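Local structure of vivid PAS protein VVD (Neurospora crassa, 3D72) at residues 13-18 against 38-43; 25-30 against 129-134; 51-56 against 66-71; 59-64 against 74-79. The protein probably serves as a blue-light receptor of the LOV class, binding a flavin in a PAS fold and forming a rapidly exchanging dimer after light activation. The protein carries 1 engineered substitution. All blocks are in the same frame, centred on the assembly; numbering follows the deposited sequence.

Contact 1 of 4, residues 13-18 against 38-43; sequences MGYLIQ and LILCDL. With FAD (flavin-adenine dinucleotide), chain C.
Tyr15 and Leu16 pack on Leu40 and Leu38 in a buried, wholly apolar contact, where helix 12-21 lies against the outward face of strand 38-42. The two pairs meet differently. Leu40 crosses the Tyr15 side chain at about a right angle, its CD2 coming obliquely to Tyr15 CE2 at 4.1 Å and its CD1 equally near the neighbouring ring atom CD2. Leu16 and Leu38 instead reach for each other tip to tip, with 4.1 Å between Leu16 CD2 and Leu38 CD2. Leu38 achieves this with CG lodged between its backbone N and carbonyl carbon (chi1 66°). Met144 of the adjacent strand 140-146 touches both helix residues and extends the same apolar layer. The intervening strand residues serve the other face: Ile39 CD1 lies 3.4 Å from C6 of the flavin, and Cys41 SG approaches the methyl C7M at 3.5 Å. An alanine at Ile39 would lack everything beyond CB, including the CG1-CD1 arm, and is likely to open a gap beside C6 and N5 of the isoalloxazine. The flavin on the inner face of the sheet is the LOV form of the PAS fold; here an N-terminal helix packs on the outer face.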
# COMPACT_ATOMS: atom_id res chain seq x y z
N MET A 13 -4.54 3.34 3.30
CA MET A 13 -3.89 2.39 2.39
C MET A 13 -3.14 3.10 1.27
O MET A 13 -1.99 2.75 0.96
CB MET A 13 -4.91 1.42 1.78
CG MET A 13 -5.52 0.48 2.79
SD MET A 13 -6.34 -0.92 1.99
CE MET A 13 -7.86 -0.18 1.54
N GLY A 14 -3.78 4.10 0.67
CA GLY A 14 -3.14 4.83 -0.40
C GLY A 14 -1.87 5.50 0.08
O GLY A 14 -0.87 5.55 -0.64
N TYR A 15 -1.91 6.02 1.31
CA TYR A 15 -0.75 6.70 1.86
C TYR A 15 0.39 5.73 2.18
O TYR A 15 1.56 6.07 2.03
CB TYR A 15 -1.13 7.50 3.11
CG TYR A 15 -2.14 8.60 2.83
CD1 TYR A 15 -2.22 9.20 1.57
CD2 TYR A 15 -3.01 9.04 3.82
CE1 TYR A 15 -3.14 10.22 1.30
CE2 TYR A 15 -3.93 10.06 3.57
CZ TYR A 15 -3.99 10.65 2.31
OH TYR A 15 -4.91 11.64 2.07
N LEU A 16 0.04 4.52 2.61
CA LEU A 16 1.08 3.52 2.89
C LEU A 16 1.75 3.14 1.57
O LEU A 16 2.97 2.99 1.50
CB LEU A 16 0.47 2.28 3.55
CG LEU A 16 0.06 2.45 5.02
CD1 LEU A 16 -0.85 1.31 5.44
CD2 LEU A 16 1.31 2.48 5.90
N ILE A 17 0.95 3.00 0.51
CA ILE A 17 1.50 2.68 -0.81
C ILE A 17 2.39 3.83 -1.26
O ILE A 17 3.48 3.62 -1.78
CB ILE A 17 0.35 2.43 -1.83
CG1 ILE A 17 -0.36 1.12 -1.49
CG2 ILE A 17 0.90 2.39 -3.25
CD1 ILE A 17 -1.68 0.93 -2.21
N GLN A 18 1.93 5.05 -1.04
CA GLN A 18 2.71 6.22 -1.42
C GLN A 18 4.06 6.22 -0.72
O GLN A 18 5.10 6.49 -1.34
CB GLN A 18 1.94 7.49 -1.04
CG GLN A 18 2.71 8.77 -1.30
CD GLN A 18 1.98 9.99 -0.78
OE1 GLN A 18 0.74 10.07 -0.87
NE2 GLN A 18 2.73 10.95 -0.26
N LEU A 38 0.33 2.81 13.86
CA LEU A 38 0.55 4.02 13.08
C LEU A 38 -0.50 5.04 13.38
O LEU A 38 -1.56 4.72 13.91
CB LEU A 38 0.53 3.72 11.57
CG LEU A 38 -0.76 3.24 10.90
CD1 LEU A 38 -1.70 4.43 10.65
CD2 LEU A 38 -0.42 2.57 9.57
N ILE A 39 -0.18 6.29 13.08
CA ILE A 39 -1.14 7.38 13.24
C ILE A 39 -0.95 8.37 12.10
O ILE A 39 0.11 8.43 11.48
CB ILE A 39 -0.99 8.11 14.60
CG1 ILE A 39 0.37 8.80 14.71
CG2 ILE A 39 -1.17 7.13 15.74
CD1 ILE A 39 0.48 9.70 15.94
N LEU A 40 -2.00 9.12 11.80
CA LEU A 40 -1.93 10.12 10.75
C LEU A 40 -2.30 11.44 11.41
O LEU A 40 -3.29 11.50 12.15
CB LEU A 40 -2.94 9.82 9.64
CG LEU A 40 -2.78 10.70 8.39
CD1 LEU A 40 -1.62 10.17 7.54
CD2 LEU A 40 -4.07 10.69 7.58
N CYS A 41 -1.49 12.46 11.18
CA CYS A 41 -1.73 13.79 11.74
C CYS A 41 -1.95 14.79 10.62
O CYS A 41 -1.36 14.67 9.54
CB CYS A 41 -0.56 14.23 12.62
SG CYS A 41 -0.31 13.16 14.06
N ASP A 42 -2.79 15.78 10.88
CA ASP A 42 -3.10 16.80 9.88
C ASP A 42 -2.18 18.01 10.03
O ASP A 42 -2.28 18.77 10.98
CB ASP A 42 -4.56 17.23 10.04
CG ASP A 42 -5.08 17.97 8.83
OD1 ASP A 42 -4.27 18.63 8.15
OD2 ASP A 42 -6.30 17.91 8.56
N LEU A 43 -1.28 18.18 9.07
CA LEU A 43 -0.34 19.29 9.11
C LEU A 43 -1.00 20.65 8.95
O LEU A 43 -0.43 21.67 9.34
CB LEU A 43 0.71 19.13 8.01
CG LEU A 43 1.63 17.91 8.13
CD1 LEU A 43 2.47 17.78 6.87
CD2 LEU A 43 2.50 18.05 9.36
PA FAD C . 7.95 21.94 21.37
O1A FAD C . 6.76 21.82 22.25
O2A FAD C . 8.22 23.25 20.74
O5B FAD C . 9.22 21.45 22.19
C5B FAD C . 10.56 21.45 21.66
C4B FAD C . 11.51 21.18 22.83
O4B FAD C . 12.85 21.25 22.30
C3B FAD C . 11.42 22.18 23.99
O3B FAD C . 11.22 21.60 25.25
C2B FAD C . 12.71 23.00 23.92
O2B FAD C . 13.31 23.37 25.14
C1B FAD C . 13.64 22.20 23.01
N9A FAD C . 14.32 22.99 22.01
C8A FAD C . 13.76 23.74 21.01
N7A FAD C . 14.63 24.37 20.25
C5A FAD C . 15.85 24.02 20.80
C6A FAD C . 17.20 24.37 20.43
N6A FAD C . 17.46 25.19 19.41
N1A FAD C . 18.22 23.86 21.18
C2A FAD C . 17.92 23.04 22.22
N3A FAD C . 16.70 22.63 22.65
C4A FAD C . 15.68 23.20 21.86
N1 FAD C . 5.77 12.22 19.79
C2 FAD C . 5.85 11.24 20.73
O2 FAD C . 6.38 11.43 21.84
N3 FAD C . 5.35 9.96 20.44
C4 FAD C . 4.73 9.60 19.24
O4 FAD C . 4.33 8.43 19.08
C4X FAD C . 4.66 10.62 18.27
N5 FAD C . 4.04 10.34 17.04
C5X FAD C . 3.97 11.35 16.11
C6 FAD C . 3.34 11.09 14.85
C7 FAD C . 3.21 12.06 13.89
C7M FAD C . 2.54 11.66 12.57
C8 FAD C . 3.65 13.38 14.14
C8M FAD C . 3.51 14.51 13.13
C9 FAD C . 4.30 13.67 15.40
C9A FAD C . 4.46 12.69 16.39
N10 FAD C . 5.11 12.94 17.67
C10 FAD C . 5.16 11.93 18.60
C1' FAD C . 5.71 14.25 18.01
C2' FAD C . 4.87 15.36 18.61
O2' FAD C . 3.58 15.34 18.00
C3' FAD C . 5.64 16.69 18.39
O3' FAD C . 5.81 16.89 16.99
C4' FAD C . 7.05 16.68 19.07
O4' FAD C . 6.90 16.61 20.47
C5' FAD C . 7.90 17.92 18.71
O5' FAD C . 7.07 19.08 18.51
P FAD C . 6.55 19.98 19.71
O1P FAD C . 5.47 20.79 19.15
O2P FAD C . 6.19 19.13 20.87
O3P FAD C . 7.75 20.95 20.14

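Contact 2 of 4, residues 25-30 against 129-134; sequences PQVELG and TMIPVR. With FAD (flavin-adenine dinucleotide), chain C.
Val27 and Leu29 of the loop after helix 12-21 bring their methyl groups down on Thr129 and Ile131 of strand 123-134, each pair in its own manner. Val27 meets both strand residues tip to tip through a single methyl: its CG2 is 3.8 Å from Thr129 CG2 and 4.0 Å from Ile131 CD1. Leu29 and Thr129 slide past each other in opposite directions, and here the fit is tight, with only 3.4 Å between Leu29 CD1 and Thr129 CG2. Thr129 presents that methyl because CG2 stands anti to its backbone N while OG1 (chi1 -55°) lies beside it; the hydroxyl is hydrogen-bonded to Gln111 on the neighbouring strand 110-117. Leu29 also rests on Phe146. Met130, between the two contact residues, points the opposite way into the flavin pocket. Its chain bends at chi3 (-74°), and SD sits over the isoalloxazine face, 3.2 Å from C9 and 3.4 Å from C8. An alanine in place of Met130 would remove the sulfur from this face and probably leave the dimethylbenzene end of the flavin with a gap beside it. Between loop and strand, by contrast, the contact is apolar packing alone: the loop has a polar anchor in Glu109, which takes Gln26 N, while the threonine hydroxyl is satisfied within the sheet.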
# COMPACT_ATOMS: atom_id res chain seq x y z
N PRO A 25 13.77 7.90 -0.53
CA PRO A 25 13.64 7.66 0.91
C PRO A 25 14.91 8.00 1.67
O PRO A 25 16.01 7.55 1.31
CB PRO A 25 13.30 6.17 0.97
CG PRO A 25 14.03 5.62 -0.22
CD PRO A 25 13.73 6.64 -1.29
N GLN A 26 14.76 8.79 2.72
CA GLN A 26 15.89 9.19 3.54
C GLN A 26 16.03 8.21 4.70
O GLN A 26 17.05 8.16 5.37
CB GLN A 26 15.69 10.61 4.07
CG GLN A 26 15.62 11.65 2.96
CD GLN A 26 16.92 11.73 2.18
OE1 GLN A 26 17.95 12.14 2.71
NE2 GLN A 26 16.88 11.32 0.91
N VAL A 27 14.99 7.42 4.92
CA VAL A 27 15.01 6.44 5.98
C VAL A 27 14.29 5.19 5.46
O VAL A 27 13.23 5.29 4.84
CB VAL A 27 14.43 7.04 7.31
CG1 VAL A 27 14.78 8.53 7.40
CG2 VAL A 27 12.92 6.86 7.39
N GLU A 28 14.90 4.02 5.67
CA GLU A 28 14.30 2.78 5.19
C GLU A 28 13.32 2.29 6.25
O GLU A 28 13.66 2.19 7.42
CB GLU A 28 15.36 1.70 4.95
CG GLU A 28 16.57 2.16 4.16
CD GLU A 28 17.73 2.53 5.06
OE1 GLU A 28 17.88 1.89 6.13
OE2 GLU A 28 18.51 3.44 4.70
N LEU A 29 12.11 1.99 5.81
CA LEU A 29 11.07 1.54 6.72
C LEU A 29 10.76 0.07 6.50
O LEU A 29 10.29 -0.62 7.40
CB LEU A 29 9.82 2.39 6.50
CG LEU A 29 8.87 2.68 7.66
CD1 LEU A 29 9.62 3.30 8.83
CD2 LEU A 29 7.79 3.64 7.14
N GLY A 30 11.02 -0.40 5.28
CA GLY A 30 10.71 -1.77 4.94
C GLY A 30 9.22 -1.82 4.67
O GLY A 30 8.55 -0.79 4.76
N THR A 129 9.04 6.82 13.58
CA THR A 129 9.40 7.25 12.24
C THR A 129 8.24 8.09 11.72
O THR A 129 7.09 7.66 11.80
CB THR A 129 9.57 6.05 11.28
OG1 THR A 129 10.53 5.14 11.83
CG2 THR A 129 10.07 6.54 9.92
N MET A 130 8.52 9.29 11.21
CA MET A 130 7.47 10.16 10.67
C MET A 130 7.80 10.49 9.23
O MET A 130 8.90 10.95 8.92
CB MET A 130 7.35 11.43 11.49
CG MET A 130 6.77 11.22 12.88
SD MET A 130 6.97 12.66 13.96
CE MET A 130 8.71 12.59 14.35
N ILE A 131 6.83 10.27 8.34
CA ILE A 131 7.01 10.51 6.92
C ILE A 131 5.90 11.41 6.40
O ILE A 131 4.72 11.10 6.59
CB ILE A 131 6.92 9.18 6.12
CG1 ILE A 131 7.87 8.13 6.73
CG2 ILE A 131 7.26 9.42 4.66
CD1 ILE A 131 9.34 8.48 6.61
N PRO A 132 6.24 12.55 5.77
CA PRO A 132 5.18 13.43 5.26
C PRO A 132 4.44 12.75 4.13
O PRO A 132 5.03 12.00 3.35
CB PRO A 132 5.94 14.66 4.79
CG PRO A 132 7.24 14.08 4.33
CD PRO A 132 7.57 13.10 5.43
N VAL A 133 3.15 13.05 4.03
CA VAL A 133 2.26 12.46 3.04
C VAL A 133 1.52 13.49 2.18
O VAL A 133 1.00 14.49 2.70
CB VAL A 133 1.23 11.56 3.78
CG1 VAL A 133 0.24 10.97 2.80
CG2 VAL A 133 1.97 10.45 4.52
N ARG A 134 1.48 13.25 0.88
CA ARG A 134 0.78 14.15 -0.05
C ARG A 134 -0.67 13.69 -0.21
O ARG A 134 -0.93 12.49 -0.31
CB ARG A 134 1.44 14.12 -1.43
CG ARG A 134 2.92 14.46 -1.43
CD ARG A 134 3.52 14.20 -2.81
NE ARG A 134 4.96 14.41 -2.83
CZ ARG A 134 5.53 15.60 -2.72
NH1 ARG A 134 4.77 16.67 -2.59
NH2 ARG A 134 6.85 15.72 -2.73
PA FAD C . 7.95 21.94 21.37
O1A FAD C . 6.76 21.82 22.25
O2A FAD C . 8.22 23.25 20.74
O5B FAD C . 9.22 21.45 22.19
C5B FAD C . 10.56 21.45 21.66
C4B FAD C . 11.51 21.18 22.83
O4B FAD C . 12.85 21.25 22.30
C3B FAD C . 11.42 22.18 23.99
O3B FAD C . 11.22 21.60 25.25
C2B FAD C . 12.71 23.00 23.92
O2B FAD C . 13.31 23.37 25.14
C1B FAD C . 13.64 22.20 23.01
N9A FAD C . 14.32 22.99 22.01
C8A FAD C . 13.76 23.74 21.01
N7A FAD C . 14.63 24.37 20.25
C5A FAD C . 15.85 24.02 20.80
C6A FAD C . 17.20 24.37 20.43
N6A FAD C . 17.46 25.19 19.41
N1A FAD C . 18.22 23.86 21.18
C2A FAD C . 17.92 23.04 22.22
N3A FAD C . 16.70 22.63 22.65
C4A FAD C . 15.68 23.20 21.86
N1 FAD C . 5.77 12.22 19.79
C2 FAD C . 5.85 11.24 20.73
O2 FAD C . 6.38 11.43 21.84
N3 FAD C . 5.35 9.96 20.44
C4 FAD C . 4.73 9.60 19.24
O4 FAD C . 4.33 8.43 19.08
C4X FAD C . 4.66 10.62 18.27
N5 FAD C . 4.04 10.34 17.04
C5X FAD C . 3.97 11.35 16.11
C6 FAD C . 3.34 11.09 14.85
C7 FAD C . 3.21 12.06 13.89
C7M FAD C . 2.54 11.66 12.57
C8 FAD C . 3.65 13.38 14.14
C8M FAD C . 3.51 14.51 13.13
C9 FAD C . 4.30 13.67 15.40
C9A FAD C . 4.46 12.69 16.39
N10 FAD C . 5.11 12.94 17.67
C10 FAD C . 5.16 11.93 18.60
C1' FAD C . 5.71 14.25 18.01
C2' FAD C . 4.87 15.36 18.61
O2' FAD C . 3.58 15.34 18.00
C3' FAD C . 5.64 16.69 18.39
O3' FAD C . 5.81 16.89 16.99
C4' FAD C . 7.05 16.68 19.07
O4' FAD C . 6.90 16.61 20.47
C5' FAD C . 7.90 17.92 18.71
O5' FAD C . 7.07 19.08 18.51
P FAD C . 6.55 19.98 19.71
O1P FAD C . 5.47 20.79 19.15
O2P FAD C . 6.19 19.13 20.87
O3P FAD C . 7.75 20.95 20.14

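Contact 3 of 4, residues 51-56 against 66-71; sequences VYASEA and AEVLGR
Ala53, at the end of strand 50-53, faces Val68 and Leu69 just where helix 65-68 gives way to a type II turn running from Val68 to Arg71, while earlier in the strand Val51 and Tyr52 form a classic beta bulge opposite Leu40. The contact itself is small and apolar. Ala53 CB lies 4.0 Å from Val68 CG2, the branch set between that valine's backbone N and carbonyl carbon, and 4.2 Å from Leu69 CD1, which reaches in from beside it. Arg71 folds back on the helix end: its NH2 gives a short hydrogen bond of 2.6 Å to Glu67 O, the acceptor tilted 18° out of the guanidinium plane. The cation also meets the Phe75 ring, so two partners restrict its rotation, and its positive charge probably sits favourably at the carbonyl end of this short helix. Ser54 follows as the N-cap of helix 55-61, its OG bonded to Phe57 N. An outer strand followed at once by a capped helix and a second short one is the path by which a PAS domain leaves its second strand for the helical segment.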
# COMPACT_ATOMS: atom_id res chain seq x y z
N VAL A 51 -5.55 12.51 13.42
CA VAL A 51 -6.87 12.38 12.80
C VAL A 51 -7.19 10.91 12.52
O VAL A 51 -8.30 10.57 12.12
CB VAL A 51 -7.00 13.23 11.49
CG1 VAL A 51 -6.94 14.71 11.84
CG2 VAL A 51 -5.89 12.88 10.52
N TYR A 52 -6.19 10.05 12.71
CA TYR A 52 -6.38 8.61 12.54
C TYR A 52 -5.37 7.85 13.38
O TYR A 52 -4.20 8.21 13.40
CB TYR A 52 -6.21 8.17 11.08
CG TYR A 52 -6.36 6.68 10.90
CD1 TYR A 52 -5.26 5.82 11.00
CD2 TYR A 52 -7.61 6.12 10.71
CE1 TYR A 52 -5.42 4.44 10.92
CE2 TYR A 52 -7.78 4.74 10.63
CZ TYR A 52 -6.69 3.91 10.74
OH TYR A 52 -6.89 2.55 10.67
N ALA A 53 -5.82 6.80 14.05
CA ALA A 53 -4.93 5.97 14.87
C ALA A 53 -5.27 4.51 14.63
O ALA A 53 -6.44 4.11 14.69
CB ALA A 53 -5.09 6.31 16.35
N SER A 54 -4.26 3.70 14.34
CA SER A 54 -4.49 2.28 14.09
C SER A 54 -4.77 1.56 15.40
O SER A 54 -4.37 2.02 16.47
CB SER A 54 -3.29 1.64 13.39
OG SER A 54 -2.25 1.36 14.31
N GLU A 55 -5.44 0.43 15.31
CA GLU A 55 -5.74 -0.33 16.51
C GLU A 55 -4.47 -0.75 17.25
O GLU A 55 -4.47 -0.84 18.47
CB GLU A 55 -6.61 -1.54 16.17
CG GLU A 55 -7.96 -1.12 15.62
CD GLU A 55 -9.05 -2.13 15.90
OE1 GLU A 55 -10.23 -1.82 15.62
OE2 GLU A 55 -8.73 -3.24 16.40
N ALA A 56 -3.40 -0.99 16.51
CA ALA A 56 -2.14 -1.40 17.14
C ALA A 56 -1.52 -0.26 17.96
O ALA A 56 -0.85 -0.52 18.97
CB ALA A 56 -1.14 -1.87 16.08
N ALA A 66 -11.11 7.80 21.34
CA ALA A 66 -11.66 9.03 21.90
C ALA A 66 -10.62 9.84 22.66
O ALA A 66 -10.67 11.07 22.68
CB ALA A 66 -12.83 8.71 22.82
N GLU A 67 -9.66 9.15 23.27
CA GLU A 67 -8.62 9.81 24.04
C GLU A 67 -7.46 10.34 23.21
O GLU A 67 -6.76 11.25 23.65
CB GLU A 67 -8.07 8.86 25.10
CG GLU A 67 -9.05 8.57 26.23
CD GLU A 67 -8.49 7.58 27.22
OE1 GLU A 67 -7.99 6.52 26.79
OE2 GLU A 67 -8.56 7.86 28.44
N VAL A 68 -7.25 9.81 22.00
CA VAL A 68 -6.13 10.29 21.20
C VAL A 68 -6.49 11.20 20.03
O VAL A 68 -5.75 12.13 19.73
CB VAL A 68 -5.27 9.11 20.67
CG1 VAL A 68 -4.86 8.20 21.83
CG2 VAL A 68 -6.02 8.34 19.61
N LEU A 69 -7.63 10.95 19.40
CA LEU A 69 -8.05 11.76 18.26
C LEU A 69 -8.23 13.24 18.58
O LEU A 69 -8.84 13.61 19.59
CB LEU A 69 -9.35 11.22 17.68
CG LEU A 69 -9.28 10.23 16.51
CD1 LEU A 69 -8.17 9.21 16.72
CD2 LEU A 69 -10.64 9.55 16.37
N GLY A 70 -7.69 14.10 17.72
CA GLY A 70 -7.82 15.53 17.90
C GLY A 70 -6.74 16.19 18.73
O GLY A 70 -6.75 17.41 18.91
N ARG A 71 -5.80 15.40 19.23
CA ARG A 71 -4.72 15.92 20.06
C ARG A 71 -3.38 15.76 19.36
O ARG A 71 -3.25 14.97 18.44
CB ARG A 71 -4.66 15.15 21.38
CG ARG A 71 -5.98 15.08 22.14
CD ARG A 71 -5.94 14.03 23.24
NE ARG A 71 -4.95 14.33 24.27
CZ ARG A 71 -4.77 13.60 25.38
NH1 ARG A 71 -3.84 13.95 26.26
NH2 ARG A 71 -5.52 12.53 25.60

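Contact 4 of 4, residues 59-64 against 74-79; sequences YMTGYS and RFLQSP. With FAD (flavin-adenine dinucleotide), chain C.
The RFLQ end of the LOV signature GXNCRFLQ, a 3-10 segment in the flavin pocket, is where Phe75 and Leu76 are backed by Thr61, the last residue of helix 55-61, and by Tyr63 in the loop just after it. Phe75 turns its edge to the Tyr63 face in a T-shaped stack, planes at 80°, its CE1 above the rim of that ring and 3.8 Å from Tyr63 CE1. Leu76 bridges the two sides: CD2 crosses to Thr61 CG2 at 3.9 Å, whereas CD1 touches FAD O4. The flanking residues grip the cofactor. Arg74 meets the phosphate edge-on, NE bonding to O2P and NH1 to O1P (2.8 Å, a nearly straight 176°), while Asp47 holds NH2. Gln77 NE2 donates to FAD O2 (2.8 Å) and to O4' of the ribityl chain; Arg89 holds its OE1, which fixes the amide's orientation. At the hydroxyl end of Tyr63, one water lies 2.7 Å from Tyr63 OH and donates to Ser78 O at 2.9 Å.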
# COMPACT_ATOMS: atom_id res chain seq x y z
N TYR A 59 -3.56 -0.07 21.14
CA TYR A 59 -3.21 -1.19 22.00
C TYR A 59 -1.86 -0.95 22.68
O TYR A 59 -1.71 -1.15 23.89
CB TYR A 59 -3.13 -2.48 21.19
CG TYR A 59 -2.81 -3.69 22.02
CD1 TYR A 59 -1.92 -4.66 21.57
CD2 TYR A 59 -3.41 -3.87 23.27
CE1 TYR A 59 -1.63 -5.78 22.33
CE2 TYR A 59 -3.12 -4.99 24.04
CZ TYR A 59 -2.24 -5.94 23.56
OH TYR A 59 -1.96 -7.06 24.31
N MET A 60 -0.89 -0.51 21.89
CA MET A 60 0.45 -0.23 22.40
C MET A 60 0.45 0.80 23.52
O MET A 60 1.10 0.61 24.56
CB MET A 60 1.36 0.27 21.28
CG MET A 60 2.75 0.66 21.77
SD MET A 60 3.73 1.52 20.51
CE MET A 60 3.16 3.21 20.71
N THR A 61 -0.27 1.90 23.31
CA THR A 61 -0.30 3.00 24.28
C THR A 61 -1.32 2.88 25.40
O THR A 61 -1.19 3.56 26.43
CB THR A 61 -0.53 4.35 23.57
OG1 THR A 61 -1.83 4.37 22.97
CG2 THR A 61 0.53 4.57 22.50
N GLY A 62 -2.33 2.05 25.21
CA GLY A 62 -3.36 1.87 26.23
C GLY A 62 -4.47 2.91 26.19
O GLY A 62 -5.39 2.87 27.01
N TYR A 63 -4.38 3.85 25.26
CA TYR A 63 -5.39 4.90 25.11
C TYR A 63 -6.43 4.49 24.08
O TYR A 63 -6.16 3.68 23.20
CB TYR A 63 -4.73 6.21 24.68
CG TYR A 63 -3.89 6.88 25.74
CD1 TYR A 63 -2.50 6.68 25.81
CD2 TYR A 63 -4.47 7.74 26.67
CE1 TYR A 63 -1.73 7.33 26.77
CE2 TYR A 63 -3.71 8.38 27.64
CZ TYR A 63 -2.35 8.17 27.69
OH TYR A 63 -1.61 8.83 28.65
N SER A 64 -7.63 5.06 24.18
CA SER A 64 -8.71 4.75 23.24
C SER A 64 -8.74 5.79 22.11
O SER A 64 -8.07 6.82 22.19
CB SER A 64 -10.06 4.78 23.96
OG SER A 64 -10.32 6.09 24.43
N ARG A 74 2.25 14.68 21.33
CA ARG A 74 3.21 14.90 22.41
C ARG A 74 2.69 14.48 23.78
O ARG A 74 3.48 14.37 24.72
CB ARG A 74 3.66 16.37 22.46
CG ARG A 74 2.59 17.34 22.95
CD ARG A 74 3.17 18.74 23.17
NE ARG A 74 3.43 19.45 21.92
CZ ARG A 74 2.49 20.05 21.19
NH1 ARG A 74 2.83 20.66 20.06
NH2 ARG A 74 1.23 20.05 21.59
N PHE A 75 1.39 14.24 23.92
CA PHE A 75 0.85 13.84 25.22
C PHE A 75 1.48 12.55 25.73
O PHE A 75 1.47 12.29 26.93
CB PHE A 75 -0.68 13.70 25.18
CG PHE A 75 -1.17 12.51 24.39
CD1 PHE A 75 -1.24 11.25 24.98
CD2 PHE A 75 -1.57 12.65 23.07
CE1 PHE A 75 -1.70 10.15 24.26
CE2 PHE A 75 -2.03 11.56 22.34
CZ PHE A 75 -2.10 10.31 22.94
N LEU A 76 2.04 11.75 24.83
CA LEU A 76 2.67 10.50 25.23
C LEU A 76 3.97 10.75 25.99
O LEU A 76 4.52 9.83 26.60
CB LEU A 76 2.97 9.62 24.00
CG LEU A 76 1.77 9.01 23.26
CD1 LEU A 76 2.24 8.26 22.02
CD2 LEU A 76 1.02 8.06 24.19
N GLN A 77 4.47 11.98 25.94
CA GLN A 77 5.72 12.30 26.61
C GLN A 77 5.63 12.47 28.11
O GLN A 77 6.64 12.69 28.78
CB GLN A 77 6.34 13.54 25.96
CG GLN A 77 6.90 13.24 24.57
CD GLN A 77 6.91 14.44 23.66
OE1 GLN A 77 6.98 15.59 24.12
NE2 GLN A 77 6.86 14.19 22.35
N SER A 78 4.42 12.33 28.65
CA SER A 78 4.21 12.45 30.09
C SER A 78 3.36 11.29 30.60
O SER A 78 2.40 10.87 29.95
CB SER A 78 3.52 13.77 30.42
OG SER A 78 3.39 13.94 31.82
N PRO A 79 3.68 10.77 31.79
CA PRO A 79 2.90 9.66 32.34
C PRO A 79 1.48 10.05 32.70
O PRO A 79 0.63 9.19 32.94
CB PRO A 79 3.72 9.21 33.55
CG PRO A 79 4.42 10.47 33.97
CD PRO A 79 4.83 11.09 32.66
PA FAD C . 7.95 21.94 21.37
O1A FAD C . 6.76 21.82 22.25
O2A FAD C . 8.22 23.25 20.74
O5B FAD C . 9.22 21.45 22.19
C5B FAD C . 10.56 21.45 21.66
C4B FAD C . 11.51 21.18 22.83
O4B FAD C . 12.85 21.25 22.30
C3B FAD C . 11.42 22.18 23.99
O3B FAD C . 11.22 21.60 25.25
C2B FAD C . 12.71 23.00 23.92
O2B FAD C . 13.31 23.37 25.14
C1B FAD C . 13.64 22.20 23.01
N9A FAD C . 14.32 22.99 22.01
C8A FAD C . 13.76 23.74 21.01
N7A FAD C . 14.63 24.37 20.25
C5A FAD C . 15.85 24.02 20.80
C6A FAD C . 17.20 24.37 20.43
N6A FAD C . 17.46 25.19 19.41
N1A FAD C . 18.22 23.86 21.18
C2A FAD C . 17.92 23.04 22.22
N3A FAD C . 16.70 22.63 22.65
C4A FAD C . 15.68 23.20 21.86
N1 FAD C . 5.77 12.22 19.79
C2 FAD C . 5.85 11.24 20.73
O2 FAD C . 6.38 11.43 21.84
N3 FAD C . 5.35 9.96 20.44
C4 FAD C . 4.73 9.60 19.24
O4 FAD C . 4.33 8.43 19.08
C4X FAD C . 4.66 10.62 18.27
N5 FAD C . 4.04 10.34 17.04
C5X FAD C . 3.97 11.35 16.11
C6 FAD C . 3.34 11.09 14.85
C7 FAD C . 3.21 12.06 13.89
C7M FAD C . 2.54 11.66 12.57
C8 FAD C . 3.65 13.38 14.14
C8M FAD C . 3.51 14.51 13.13
C9 FAD C . 4.30 13.67 15.40
C9A FAD C . 4.46 12.69 16.39
N10 FAD C . 5.11 12.94 17.67
C10 FAD C . 5.16 11.93 18.60
C1' FAD C . 5.71 14.25 18.01
C2' FAD C . 4.87 15.36 18.61
O2' FAD C . 3.58 15.34 18.00
C3' FAD C . 5.64 16.69 18.39
O3' FAD C . 5.81 16.89 16.99
C4' FAD C . 7.05 16.68 19.07
O4' FAD C . 6.90 16.61 20.47
C5' FAD C . 7.90 17.92 18.71
O5' FAD C . 7.07 19.08 18.51
P FAD C . 6.55 19.98 19.71
O1P FAD C . 5.47 20.79 19.15
O2P FAD C . 6.19 19.13 20.87
O3P FAD C . 7.75 20.95 20.14
O HOH W 1 0.99 9.21 28.09

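Three of the four contacts close on the same flavin from different directions. Ile39 of contact 1 and Met130 of contact 2 lie on opposite sides of the isoalloxazine plane, while contact 4 holds its O2 and O4 end and a phosphate. Contacts 1 and 2, with centres about 10 Å apart, touch where the Tyr15 ring packs tightly on Val133. Contact 3 is tied to contact 1 through neighbouring strands, Leu40 O and Val51 N being 2.8 Å apart, and to contact 4 through Val68, whose CG1 touches Tyr63 and Phe75. Contacts 2 and 4, about 22 Å apart between centres, do not touch; the flavin, which both touch, is their common neighbour.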